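PDB 2E4T: endoglucanase from Clostridium thermocellum, which hydrolyses internal beta-1,4 bonds of cellulose and probably xyloglucan, this chain being the glycoside hydrolase family 44 module of a larger enzyme. Local coordinates for residues Y471-V476 with R489-N494; F461-D466 with N498-T503; I12-S17 with L446-L451; V476-R481 with A506-H511; F417-V422 with S437-D442. One frame throughout, in Å; residues are numbered along the deposited sequence. Where two conformers were deposited one is given.

Contact 1 (Y471-V476 with R489-N494)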
# COMPACT_ATOMS: atom_id res chain seq x y z
N TYR A 471 15.84 7.40 30.77
CA TYR A 471 16.73 7.41 29.57
C TYR A 471 17.94 8.35 29.77
O TYR A 471 17.78 9.42 30.40
CB TYR A 471 15.93 7.84 28.33
CG TYR A 471 14.74 6.95 28.07
CD1 TYR A 471 14.93 5.62 27.71
CD2 TYR A 471 13.46 7.43 28.23
CE1 TYR A 471 13.80 4.77 27.49
CE2 TYR A 471 12.35 6.56 27.99
CZ TYR A 471 12.54 5.26 27.64
OH TYR A 471 11.43 4.44 27.45
N THR A 472 19.09 7.90 29.26
CA THR A 472 20.34 8.68 29.44
C THR A 472 21.06 9.02 28.13
O THR A 472 22.04 9.76 28.12
CB THR A 472 21.34 7.92 30.33
OG1 THR A 472 21.66 6.66 29.74
CG2 THR A 472 20.78 7.75 31.71
N ILE A 473 20.62 8.48 27.02
CA ILE A 473 21.22 8.89 25.75
C ILE A 473 20.14 8.68 24.69
O ILE A 473 19.33 7.73 24.75
CB ILE A 473 22.50 8.05 25.38
CG1 ILE A 473 23.19 8.62 24.14
CG2 ILE A 473 22.16 6.55 25.27
CD1 ILE A 473 24.62 8.08 23.90
N GLY A 474 20.13 9.60 23.70
CA GLY A 474 19.31 9.43 22.51
C GLY A 474 20.23 9.48 21.28
O GLY A 474 20.71 10.56 20.89
N ASN A 475 20.48 8.33 20.68
CA ASN A 475 21.22 8.32 19.41
C ASN A 475 20.28 8.79 18.31
O ASN A 475 19.06 8.63 18.41
CB ASN A 475 21.83 6.97 19.18
CG ASN A 475 23.05 6.75 20.07
OD1 ASN A 475 22.98 5.93 21.01
ND2 ASN A 475 24.10 7.51 19.87
N VAL A 476 20.86 9.42 17.27
CA VAL A 476 20.06 10.08 16.26
C VAL A 476 20.56 9.75 14.89
O VAL A 476 21.78 9.81 14.62
CB VAL A 476 20.11 11.63 16.44
CG1 VAL A 476 19.22 12.31 15.37
CG2 VAL A 476 19.65 12.05 17.85
N ARG A 489 23.94 11.24 13.70
CA ARG A 489 24.22 12.59 14.18
C ARG A 489 24.69 12.53 15.63
O ARG A 489 24.68 11.48 16.27
CB ARG A 489 22.94 13.43 14.07
CG ARG A 489 22.25 13.37 12.71
CD ARG A 489 23.14 13.78 11.55
NE ARG A 489 22.52 13.62 10.22
CZ ARG A 489 22.00 14.62 9.51
NH1 ARG A 489 21.89 15.87 10.03
NH2 ARG A 489 21.53 14.37 8.30
N THR A 490 25.09 13.68 16.17
CA THR A 490 25.59 13.70 17.54
C THR A 490 24.48 13.23 18.50
O THR A 490 23.35 13.72 18.41
CB THR A 490 26.00 15.14 17.90
OG1 THR A 490 26.96 15.54 16.93
CG2 THR A 490 26.57 15.21 19.30
N PRO A 491 24.79 12.34 19.45
CA PRO A 491 23.72 11.88 20.35
C PRO A 491 23.29 12.98 21.31
O PRO A 491 24.09 13.83 21.73
CB PRO A 491 24.39 10.79 21.14
CG PRO A 491 25.85 11.16 21.15
CD PRO A 491 26.06 11.65 19.68
N ILE A 492 22.02 12.88 21.71
CA ILE A 492 21.41 13.72 22.77
C ILE A 492 21.84 13.12 24.11
O ILE A 492 21.67 11.90 24.34
CB ILE A 492 19.89 13.64 22.62
CG1 ILE A 492 19.44 14.30 21.32
CG2 ILE A 492 19.15 14.19 23.86
CD1 ILE A 492 18.06 13.86 20.84
N VAL A 493 22.43 13.94 25.00
CA VAL A 493 22.94 13.44 26.25
C VAL A 493 22.45 14.16 27.48
O VAL A 493 22.68 13.62 28.59
CB VAL A 493 24.50 13.46 26.28
CG1 VAL A 493 25.09 12.71 25.09
CG2 VAL A 493 25.01 14.89 26.35
N ASN A 494 21.83 15.32 27.39
CA ASN A 494 21.46 16.03 28.60
C ASN A 494 19.99 15.84 28.87
O ASN A 494 19.14 16.69 28.59
CB ASN A 494 21.88 17.51 28.56
CG ASN A 494 22.05 17.99 29.98
OD1 ASN A 494 21.16 17.70 30.82
ND2 ASN A 494 23.17 18.63 30.30
O HOH W 1 22.97 11.33 29.95
O HOH W 2 23.74 9.24 17.56
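The flat carboxamide of N475 lies beside P491, and the two side chains point the same way. N475 ND2 meets P491 CB at 3.5 Å. ND2 also donates to a water, which accepts from V476 N and donates to R489 O. The other flat group, the guanidinium of R489, leads away from 471-476. Its NH2 forms a salt bridge with D480, and its NE donates to T487 O.

Next to the water link, R489 N donates directly to V476 O at 2.7 Å. G474 and I492 form an antiparallel hydrogen-bonded pair. G474 N donates to I492 O at 2.8 Å, and I492 N donates back to G474 O. I473 CA lies 3.4 Å from I492 O, in a CA-H...O contact. A second water donates to both T472 O and V493 O, beyond the G474-I492 pair.

The apolar contacts are few. I473 CG1 is anti to the backbone N (chi1 -173°), and CD1 beyond it meets P491 CB at 3.9 Å. V476 CG2 touches I492 CD1 at 3.8 Å. V476 crosses R489 at about a right angle, with CG1 4.1 Å from R489 CB. V476 and I492 both pack on Y502 of strand 499-504.

T472 and I473 both face E515, just after strand 508-514, a classic beta bulge. The contact belongs to the beta hairpin of strands 474-480 and 486-492, the second of which is outermost in its sheet.

Contact 2 (F461-D466 with N498-T503)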
# COMPACT_ATOMS: atom_id res chain seq x y z
N PHE A 461 12.45 21.61 19.89
CA PHE A 461 11.49 20.71 20.49
C PHE A 461 11.86 20.44 21.93
O PHE A 461 12.95 20.02 22.26
CB PHE A 461 11.50 19.37 19.69
CG PHE A 461 10.98 19.51 18.31
CD1 PHE A 461 9.62 19.54 18.05
CD2 PHE A 461 11.87 19.66 17.22
CE1 PHE A 461 9.13 19.67 16.75
CE2 PHE A 461 11.41 19.77 15.92
CZ PHE A 461 10.04 19.77 15.67
N ASN A 462 10.89 20.72 22.81
CA ASN A 462 11.03 20.38 24.24
C ASN A 462 10.30 19.07 24.50
O ASN A 462 9.06 19.04 24.41
CB ASN A 462 10.43 21.49 25.11
CG ASN A 462 11.22 22.77 25.02
OD1 ASN A 462 12.45 22.75 24.89
ND2 ASN A 462 10.52 23.90 24.98
N PHE A 463 11.05 18.01 24.77
CA PHE A 463 10.50 16.69 25.03
C PHE A 463 10.27 16.46 26.50
O PHE A 463 11.14 16.75 27.33
CB PHE A 463 11.46 15.61 24.55
CG PHE A 463 11.43 15.35 23.06
CD1 PHE A 463 10.68 14.29 22.57
CD2 PHE A 463 12.07 16.18 22.15
CE1 PHE A 463 10.63 13.99 21.21
CE2 PHE A 463 12.04 15.85 20.77
CZ PHE A 463 11.31 14.75 20.35
N SER A 464 9.11 15.86 26.82
CA SER A 464 8.81 15.38 28.17
C SER A 464 8.26 13.97 28.02
O SER A 464 7.28 13.78 27.27
CB SER A 464 7.74 16.28 28.81
OG SER A 464 8.16 17.61 28.94
N ILE A 465 8.89 13.01 28.67
CA ILE A 465 8.58 11.59 28.50
C ILE A 465 8.21 10.98 29.84
O ILE A 465 8.96 11.15 30.83
CB ILE A 465 9.77 10.87 27.88
CG1 ILE A 465 10.09 11.48 26.52
CG2 ILE A 465 9.48 9.37 27.75
CD1 ILE A 465 11.46 11.09 25.98
N ASP A 466 7.09 10.26 29.88
CA ASP A 466 6.73 9.41 31.00
C ASP A 466 7.06 7.97 30.63
O ASP A 466 6.48 7.46 29.67
CB ASP A 466 5.26 9.59 31.31
CG ASP A 466 4.90 10.98 31.80
OD1 ASP A 466 5.73 11.74 32.33
OD2 ASP A 466 3.70 11.31 31.70
N ASN A 498 13.93 12.55 32.20
CA ASN A 498 13.22 12.20 30.95
C ASN A 498 12.67 13.43 30.24
O ASN A 498 11.69 13.33 29.49
CB ASN A 498 12.14 11.13 31.25
CG ASN A 498 12.72 9.75 31.26
OD1 ASN A 498 13.83 9.49 30.85
ND2 ASN A 498 11.91 8.79 31.76
N THR A 499 13.37 14.56 30.37
CA THR A 499 13.12 15.75 29.59
C THR A 499 14.40 16.15 28.90
O THR A 499 15.51 15.99 29.45
CB THR A 499 12.59 16.92 30.44
OG1 THR A 499 13.67 17.47 31.24
CG2 THR A 499 11.39 16.52 31.29
N PHE A 500 14.28 16.71 27.70
CA PHE A 500 15.43 17.26 26.98
C PHE A 500 14.90 18.25 25.95
O PHE A 500 13.72 18.23 25.61
CB PHE A 500 16.32 16.17 26.37
CG PHE A 500 15.63 15.31 25.35
CD1 PHE A 500 15.64 15.67 23.99
CD2 PHE A 500 15.02 14.14 25.72
CE1 PHE A 500 15.05 14.86 23.03
CE2 PHE A 500 14.41 13.33 24.76
CZ PHE A 500 14.43 13.70 23.42
N THR A 501 15.81 19.07 25.43
CA THR A 501 15.49 19.99 24.35
C THR A 501 16.40 19.68 23.16
O THR A 501 17.61 19.53 23.33
CB THR A 501 15.72 21.43 24.80
OG1 THR A 501 14.82 21.71 25.89
CG2 THR A 501 15.56 22.45 23.68
N TYR A 502 15.79 19.65 21.96
CA TYR A 502 16.53 19.28 20.78
C TYR A 502 16.04 20.17 19.64
O TYR A 502 14.86 20.17 19.29
CB TYR A 502 16.26 17.81 20.45
CG TYR A 502 17.14 17.26 19.33
CD1 TYR A 502 18.54 17.30 19.43
CD2 TYR A 502 16.59 16.64 18.21
CE1 TYR A 502 19.36 16.75 18.46
CE2 TYR A 502 17.40 16.08 17.25
CZ TYR A 502 18.77 16.15 17.34
OH TYR A 502 19.56 15.59 16.35
N THR A 503 16.95 20.98 19.09
CA THR A 503 16.64 21.85 17.98
C THR A 503 17.10 21.18 16.69
O THR A 503 18.23 20.71 16.58
CB THR A 503 17.33 23.21 18.15
OG1 THR A 503 16.77 23.82 19.33
CG2 THR A 503 17.12 24.09 16.92
O HOH W 3 9.42 9.51 33.08
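F463 and F500 make the aromatic contact. Their rings are near parallel, with planes at 14°, but slid apart so that they barely overlap. The offset brings F463 CB over the centre of the F500 ring, 3.7 Å from the centroid, as a CH-pi contact. In return, F500 CZ stands 3.4 Å above the F463 ring plane, toward the rim. F500 CG takes the crowded position between the backbone N and the carbonyl carbon (chi1 61°), and its ring lies alongside F463. I465 CD1 adds an apolar contact, 3.9 Å from F500 CE2. At the far end, Y502 O lies at the edge of the F461 ring.

The side-chain hydrogen bond is on the other face of the sheet. T501 OG1 donates to N462 OD1 at 2.8 Å, tilted 27° from the carbonyl plane. The two side chains run side by side. N498 ND2 reaches I465 O through a water and also bonds K469 O. N498 OD1 accepts from Y471 N.

The strands are antiparallel, and their backbones bond accordingly. F461 pairs with Y502 through two bonds of 2.9 Å. F463 N donates to F500 O at 2.8 Å, while F500 N to F463 O is longer at 3.2 Å. I465 N donates to N498 O. T501 CA and T499 CA approach F461 O and F463 O as CA-H...O contacts.

The faces differ in character. N462, S464, T499 and T501 form a polar face. F461, F463, F500 and Y502 lie on the other, where F463 packs on I448 and F500 on L514. Outermost strand 499-504 thus pairs with 459-466 in the beta-sandwich domain, with the phenylalanines on the inner face.

Contact 3 (I12-S17 with L446-L451)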
# COMPACT_ATOMS: atom_id res chain seq x y z
N ILE A 12 6.76 18.28 22.80
CA ILE A 12 6.46 16.89 22.45
C ILE A 12 6.30 16.14 23.79
O ILE A 12 7.21 16.15 24.62
CB ILE A 12 7.55 16.24 21.61
CG1 ILE A 12 7.98 17.01 20.35
CG2 ILE A 12 7.16 14.78 21.30
CD1 ILE A 12 6.93 17.12 19.30
N ARG A 13 5.14 15.49 23.97
CA ARG A 13 4.86 14.78 25.22
C ARG A 13 4.60 13.31 24.88
O ARG A 13 3.69 13.01 24.11
CB ARG A 13 3.64 15.37 25.90
CG ARG A 13 3.86 16.87 26.21
CD ARG A 13 2.74 17.50 27.01
NE ARG A 13 2.22 16.65 28.09
CZ ARG A 13 2.72 16.57 29.32
NH1 ARG A 13 3.80 17.27 29.69
NH2 ARG A 13 2.13 15.76 30.20
N ILE A 14 5.40 12.42 25.46
CA ILE A 14 5.30 10.98 25.18
C ILE A 14 4.98 10.26 26.49
O ILE A 14 5.52 10.61 27.55
CB ILE A 14 6.63 10.46 24.61
CG1 ILE A 14 6.85 11.07 23.23
CG2 ILE A 14 6.69 8.94 24.57
CD1 ILE A 14 8.24 10.92 22.68
N ASP A 15 4.09 9.26 26.42
CA ASP A 15 3.84 8.40 27.59
C ASP A 15 3.95 6.97 27.11
O ASP A 15 3.09 6.49 26.35
CB ASP A 15 2.49 8.70 28.18
CG ASP A 15 2.15 7.83 29.40
OD1 ASP A 15 2.86 6.84 29.65
OD2 ASP A 15 1.15 8.17 30.08
N THR A 16 5.05 6.32 27.46
CA THR A 16 5.33 4.99 26.93
C THR A 16 4.36 3.93 27.44
O THR A 16 4.35 2.83 26.89
CB THR A 16 6.76 4.53 27.20
OG1 THR A 16 6.90 4.37 28.60
CG2 THR A 16 7.76 5.51 26.70
N SER A 17 3.57 4.25 28.47
CA SER A 17 2.60 3.29 28.99
C SER A 17 1.23 3.43 28.36
O SER A 17 0.35 2.61 28.66
CB SER A 17 2.49 3.40 30.51
OG SER A 17 1.73 4.58 30.85
N LEU A 446 13.27 3.45 23.42
CA LEU A 446 12.15 4.27 22.92
C LEU A 446 12.59 4.91 21.61
O LEU A 446 13.59 5.63 21.56
CB LEU A 446 11.79 5.33 23.96
CG LEU A 446 10.77 6.37 23.53
CD1 LEU A 446 9.41 5.70 23.16
CD2 LEU A 446 10.56 7.38 24.65
N HIS A 447 11.84 4.61 20.55
CA HIS A 447 12.09 5.14 19.23
C HIS A 447 11.18 6.30 18.92
O HIS A 447 9.97 6.21 19.19
CB HIS A 447 11.82 4.02 18.19
CG HIS A 447 12.80 2.92 18.25
ND1 HIS A 447 13.83 2.83 17.36
CD2 HIS A 447 12.91 1.87 19.10
CE1 HIS A 447 14.55 1.74 17.67
NE2 HIS A 447 14.01 1.14 18.72
N ILE A 448 11.74 7.39 18.35
CA ILE A 448 10.95 8.54 18.03
C ILE A 448 11.30 8.99 16.61
O ILE A 448 12.48 9.26 16.31
CB ILE A 448 11.21 9.74 19.00
CG1 ILE A 448 10.97 9.32 20.45
CG2 ILE A 448 10.35 10.92 18.60
CD1 ILE A 448 11.54 10.32 21.46
N ILE A 449 10.30 9.09 15.74
CA ILE A 449 10.48 9.76 14.44
C ILE A 449 9.99 11.18 14.62
O ILE A 449 8.87 11.43 15.08
CB ILE A 449 9.58 9.07 13.33
CG1 ILE A 449 9.98 7.63 13.08
CG2 ILE A 449 9.64 9.88 12.08
CD1 ILE A 449 11.33 7.49 12.58
N LEU A 450 10.88 12.13 14.32
CA LEU A 450 10.63 13.55 14.55
C LEU A 450 10.84 14.29 13.22
O LEU A 450 11.94 14.23 12.66
CB LEU A 450 11.62 14.08 15.61
CG LEU A 450 11.52 15.57 15.89
CD1 LEU A 450 10.17 15.97 16.49
CD2 LEU A 450 12.66 15.94 16.86
N LEU A 451 9.76 14.90 12.73
CA LEU A 451 9.79 15.54 11.40
C LEU A 451 9.60 17.04 11.60
O LEU A 451 8.59 17.49 12.16
CB LEU A 451 8.66 14.98 10.51
CG LEU A 451 8.65 13.46 10.41
CD1 LEU A 451 7.51 12.97 9.51
CD2 LEU A 451 9.96 12.93 9.87
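I14 and I448 meet through their terminal methyls, CD1 to CD1, at 3.6 Å. The two side chains approach at a slant. The other branch of I14, CG2, is 4.2 Å from L446 CD2, and these side chains run past one another, pointing opposite ways. T16 CG2 touches both methyls of L446, CD1 and CD2, each at 3.9 Å. I12 CD1 and L450 CD1 are looser at 4.4 Å. Every side chain in this first shell meets its partner through carbon, and all six are buried.

The next shell sets these groups in place. T16 OG1 lies between the backbone N and the carbonyl carbon (chi1 66°), which leaves CG2 to face L446. OG1 is held by a hydrogen bond to D443 OD2. After strand 12-15 the chain bends in an Asx turn, in which D15 OD1 accepts from S17 N at 2.9 Å. F463 packs on both I12 and I448, and I465 packs on L446.

Backbone bonds hold each segment in the sheet. I12 and I14 bond to strand 459-466. H447 N bonds to S437 O, and L450 N to C510 O. The imidazoles add a side-chain bond, H447 ND1 to H511 NE2.

The axes of the two strands stay 10.5 Å apart, at 148°. They are not sheet neighbours here. The sheet folds over so that they face each other across an apolar interior, as in a beta-sandwich, in the beta domain beside the TIM-like barrel.

Contact 4 (V476-R481 with A506-H511)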
# COMPACT_ATOMS: atom_id res chain seq x y z
N VAL A 476 20.86 9.42 17.27
CA VAL A 476 20.06 10.08 16.26
C VAL A 476 20.56 9.75 14.89
O VAL A 476 21.78 9.81 14.62
CB VAL A 476 20.11 11.63 16.44
CG1 VAL A 476 19.22 12.31 15.37
CG2 VAL A 476 19.65 12.05 17.85
N TRP A 477 19.63 9.42 13.97
CA TRP A 477 19.90 9.27 12.55
C TRP A 477 18.96 10.19 11.78
O TRP A 477 17.81 10.37 12.19
CB TRP A 477 19.68 7.80 12.12
CG TRP A 477 20.72 6.87 12.66
CD1 TRP A 477 21.79 6.37 11.93
CD2 TRP A 477 20.83 6.30 13.95
NE1 TRP A 477 22.52 5.53 12.69
CE2 TRP A 477 21.98 5.48 13.94
CE3 TRP A 477 20.07 6.37 15.12
CZ2 TRP A 477 22.40 4.74 15.06
CZ3 TRP A 477 20.45 5.64 16.23
CH2 TRP A 477 21.61 4.86 16.18
N ALA A 478 19.45 10.81 10.70
CA ALA A 478 18.59 11.80 10.03
C ALA A 478 18.95 11.91 8.56
O ALA A 478 20.05 11.58 8.12
CB ALA A 478 18.73 13.18 10.69
N PHE A 479 17.96 12.43 7.80
CA PHE A 479 18.21 12.92 6.45
C PHE A 479 17.64 14.34 6.33
O PHE A 479 16.85 14.82 7.14
CB PHE A 479 17.68 11.98 5.35
CG PHE A 479 16.17 11.81 5.31
CD1 PHE A 479 15.35 12.74 4.67
CD2 PHE A 479 15.56 10.69 5.90
CE1 PHE A 479 13.99 12.54 4.57
CE2 PHE A 479 14.19 10.49 5.79
CZ PHE A 479 13.39 11.41 5.11
N ASP A 480 18.12 15.05 5.28
CA ASP A 480 17.84 16.48 5.16
C ASP A 480 18.15 16.89 3.70
O ASP A 480 18.43 16.02 2.86
CB ASP A 480 18.60 17.29 6.21
CG ASP A 480 20.09 17.01 6.15
OD1 ASP A 480 20.64 16.80 5.03
OD2 ASP A 480 20.72 17.05 7.24
N ARG A 481 18.13 18.18 3.41
CA ARG A 481 18.41 18.63 2.02
C ARG A 481 19.82 18.32 1.60
O ARG A 481 20.10 18.24 0.39
CB ARG A 481 18.10 20.11 1.88
CG ARG A 481 16.63 20.32 1.71
CD ARG A 481 16.22 21.74 1.77
NE ARG A 481 16.42 22.30 3.11
CZ ARG A 481 16.11 23.54 3.45
NH1 ARG A 481 15.59 24.37 2.53
NH2 ARG A 481 16.35 23.97 4.68
N ALA A 506 15.57 23.25 9.65
CA ALA A 506 14.47 23.23 8.72
C ALA A 506 14.53 21.92 7.89
O ALA A 506 15.60 21.41 7.55
CB ALA A 506 14.58 24.41 7.76
N LEU A 507 13.33 21.42 7.55
CA LEU A 507 13.15 20.33 6.59
C LEU A 507 14.15 19.18 6.86
O LEU A 507 14.97 18.80 6.03
CB LEU A 507 13.28 20.80 5.14
CG LEU A 507 12.22 21.86 4.76
CD1 LEU A 507 12.44 22.30 3.29
CD2 LEU A 507 10.79 21.40 5.00
N THR A 508 13.99 18.59 8.06
CA THR A 508 14.81 17.47 8.48
C THR A 508 13.91 16.38 9.06
O THR A 508 12.92 16.69 9.74
CB THR A 508 15.81 17.95 9.54
OG1 THR A 508 16.70 18.87 8.90
CG2 THR A 508 16.74 16.82 10.11
N ALA A 509 14.29 15.14 8.81
CA ALA A 509 13.62 13.98 9.36
C ALA A 509 14.60 13.21 10.20
O ALA A 509 15.67 12.82 9.72
CB ALA A 509 13.11 13.07 8.23
N CYS A 510 14.25 12.95 11.48
CA CYS A 510 15.13 12.27 12.39
C CYS A 510 14.47 11.04 13.01
O CYS A 510 13.25 10.97 13.16
CB CYS A 510 15.35 13.21 13.68
SG CYS A 510 15.96 14.85 13.37
N HIS A 511 15.35 10.10 13.38
CA HIS A 511 14.95 8.92 14.17
C HIS A 511 15.87 8.95 15.40
O HIS A 511 17.09 8.84 15.28
CB HIS A 511 15.17 7.65 13.35
CG HIS A 511 14.61 6.41 13.98
ND1 HIS A 511 14.18 5.35 13.20
CD2 HIS A 511 14.47 5.98 15.28
CE1 HIS A 511 13.81 4.36 14.01
NE2 HIS A 511 13.96 4.69 15.28
O HOH W 4 19.63 18.63 9.18
O HOH W 5 17.16 20.27 5.07
O HOH W 6 17.81 22.69 6.77
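W477 pairs with H511 and F479 with A509 as antiparallel hydrogen-bonded pairs, with the strand axes at 159° and H511 N to W477 O the shortest of the four bonds, at 2.7 Å.

A509 CB sits over one face of the F479 ring, 3.7 Å from the centroid and 19° off the ring normal. F479 CG lies between its backbone N and carbonyl carbon (chi1 64°), and from there the ring comes alongside A509. H511 O comes in plane to the edge of the W477 ring, nearest CE3.

Further along, at R481, L507 CD1 stands 3.7 Å above one face of the guanidinium. Two waters lie at its edge, in plane. One accepts from R481 NE and R481 N and donates to L507 O. The other accepts from NH2 and donates to A506 O. D480 OD2, whose stronger partner is R489, takes a water shared with T508 OG1.

Strand 442-452 bonds to 508-511 on its far side. Helix 398-408 packs on F479 and A509, and H511 ND1 bonds to L406 O. Helix 368-384 meets F479, R481 and L507. F479 is about 9 Å, side chain to side chain, from the zinc ligand E401.

Contact 5 (F417-V422 with S437-D442)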
# COMPACT_ATOMS: atom_id res chain seq x y z
N PHE A 417 12.41 1.05 13.43
CA PHE A 417 11.42 1.61 14.33
C PHE A 417 10.78 0.48 15.13
O PHE A 417 10.71 -0.68 14.70
CB PHE A 417 10.38 2.36 13.50
CG PHE A 417 9.49 3.30 14.26
CD1 PHE A 417 10.04 4.40 14.96
CD2 PHE A 417 8.10 3.18 14.23
CE1 PHE A 417 9.19 5.31 15.61
CE2 PHE A 417 7.27 4.08 14.86
CZ PHE A 417 7.81 5.17 15.56
N GLY A 418 10.33 0.80 16.36
CA GLY A 418 9.64 -0.19 17.17
C GLY A 418 8.36 -0.66 16.51
O GLY A 418 7.81 -0.03 15.59
N ASP A 419 7.85 -1.79 17.04
CA ASP A 419 6.64 -2.42 16.55
C ASP A 419 5.41 -2.16 17.41
O ASP A 419 4.33 -2.67 17.07
CB ASP A 419 6.84 -3.91 16.27
CG ASP A 419 7.20 -4.69 17.51
OD1 ASP A 419 7.40 -4.11 18.58
OD2 ASP A 419 7.21 -5.96 17.40
N THR A 420 5.53 -1.39 18.49
CA THR A 420 4.38 -1.03 19.32
C THR A 420 4.34 0.49 19.41
O THR A 420 5.25 1.13 19.98
CB THR A 420 4.52 -1.66 20.71
OG1 THR A 420 4.49 -3.07 20.55
CG2 THR A 420 3.37 -1.22 21.63
N SER A 421 3.28 1.09 18.83
CA SER A 421 3.06 2.51 18.92
C SER A 421 2.73 2.92 20.35
O SER A 421 1.99 2.17 21.04
CB SER A 421 1.86 2.82 18.02
OG SER A 421 1.46 4.19 18.10
N VAL A 422 3.23 4.07 20.81
CA VAL A 422 2.89 4.61 22.10
C VAL A 422 2.48 6.07 21.95
O VAL A 422 2.82 6.75 20.93
CB VAL A 422 4.00 4.46 23.16
CG1 VAL A 422 4.42 3.03 23.26
CG2 VAL A 422 5.20 5.36 22.85
N SER A 437 7.55 4.72 19.44
CA SER A 437 7.27 3.30 19.54
C SER A 437 8.31 2.65 20.47
O SER A 437 9.40 3.17 20.75
CB SER A 437 7.37 2.62 18.17
OG SER A 437 8.68 2.79 17.63
N ILE A 438 7.90 1.46 20.92
CA ILE A 438 8.76 0.56 21.70
C ILE A 438 8.76 -0.80 20.99
O ILE A 438 8.11 -1.00 19.97
CB ILE A 438 8.28 0.47 23.17
CG1 ILE A 438 6.89 -0.16 23.26
CG2 ILE A 438 8.37 1.86 23.80
CD1 ILE A 438 6.39 -0.34 24.71
N VAL A 439 9.50 -1.77 21.56
CA VAL A 439 9.63 -3.09 20.99
C VAL A 439 8.81 -4.06 21.85
O VAL A 439 9.13 -4.26 23.04
CB VAL A 439 11.07 -3.53 20.91
CG1 VAL A 439 11.19 -4.94 20.30
CG2 VAL A 439 11.89 -2.49 20.11
N GLY A 440 7.77 -4.64 21.28
CA GLY A 440 6.93 -5.54 22.06
C GLY A 440 6.26 -4.80 23.18
O GLY A 440 5.59 -3.78 22.94
N GLU A 441 6.45 -5.32 24.39
CA GLU A 441 5.89 -4.70 25.57
C GLU A 441 6.95 -3.94 26.39
O GLU A 441 6.68 -3.55 27.55
CB GLU A 441 5.22 -5.77 26.49
CG GLU A 441 4.53 -6.88 25.71
CD GLU A 441 3.47 -6.46 24.71
OE1 GLU A 441 2.76 -5.46 24.91
OE2 GLU A 441 3.29 -7.21 23.70
N ASP A 442 8.15 -3.77 25.83
CA ASP A 442 9.33 -3.36 26.58
C ASP A 442 9.74 -1.95 26.20
O ASP A 442 10.07 -1.72 25.03
CB ASP A 442 10.47 -4.35 26.26
CG ASP A 442 11.59 -4.25 27.30
OD1 ASP A 442 11.82 -3.12 27.81
OD2 ASP A 442 12.25 -5.26 27.62
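T420 reaches from its strand to I438 and to the turn at G440. Its CB is 3.8 Å from I438 CG1 and also close to G440 O. OG1, anti to the carbonyl carbon (chi1 -64°), donates to G440 O at 2.7 Å. CG2, the other branch, is 3.6 Å from G440 O and a little farther from I438 CG1. T420 thus joins an apolar neighbour and a polar turn.

D419 holds the same turn from the other end of the glycine. Its OD1 uses the syn lone pair to accept from G440 N at 2.8 Å, in a nearly straight bond of 173°. G440 therefore has both N and O gripped by side chains of 417-422. It is the second residue of a type II' turn, V439 to D442, and its positive phi suits glycine.

The backbone pairs T420 with I438. I438 N donates to T420 O at 2.8 Å, and T420 N donates to I438 O. D419 and T420 both face I438, a classic beta bulge.

S437 OG sits 3.1 Å above the centre of the F417 ring, while S437 CB makes a CH-pi contact with the same face. G418 N gives S437 OG a weak hydrogen bond. V422 CG1 meets I438 CG1 at 4.0 Å, with the side chains at about a right angle.

The contact lies at one end of the hairpin of strands 420-426 and 432-439. Strand 8-22 flanks it through R20 and K21. Strand 442-452 flanks the other side, where H447 touches F417 and S437. F417 also meets Y407 of helix 398-408 edge to face.

How the contacts relate
All five contacts reach one nine-strand sheet, the beta domain beside the TIM-like barrel. Contacts 1, 2, 4 and 5 pair neighbouring strands in it; contact 3 packs across it. Contact 3 joins strand 8-22 to strand 442-452, some 430 residues later, with the whole barrel between. Contact 5 is nested inside that loop. Contacts 2, 1 and 4 follow; contact 1 is nested within contact 2, and contact 4 crosses both, sharing V476 with contact 1. Centres of contacts 2 and 3 are about 9 Å apart, of contacts 4 and 5 about 21 Å. The domain is thus built from both chain ends, with an apolar interior at contacts 2 and 3; contacts 4 and 5 also face helix 398-408.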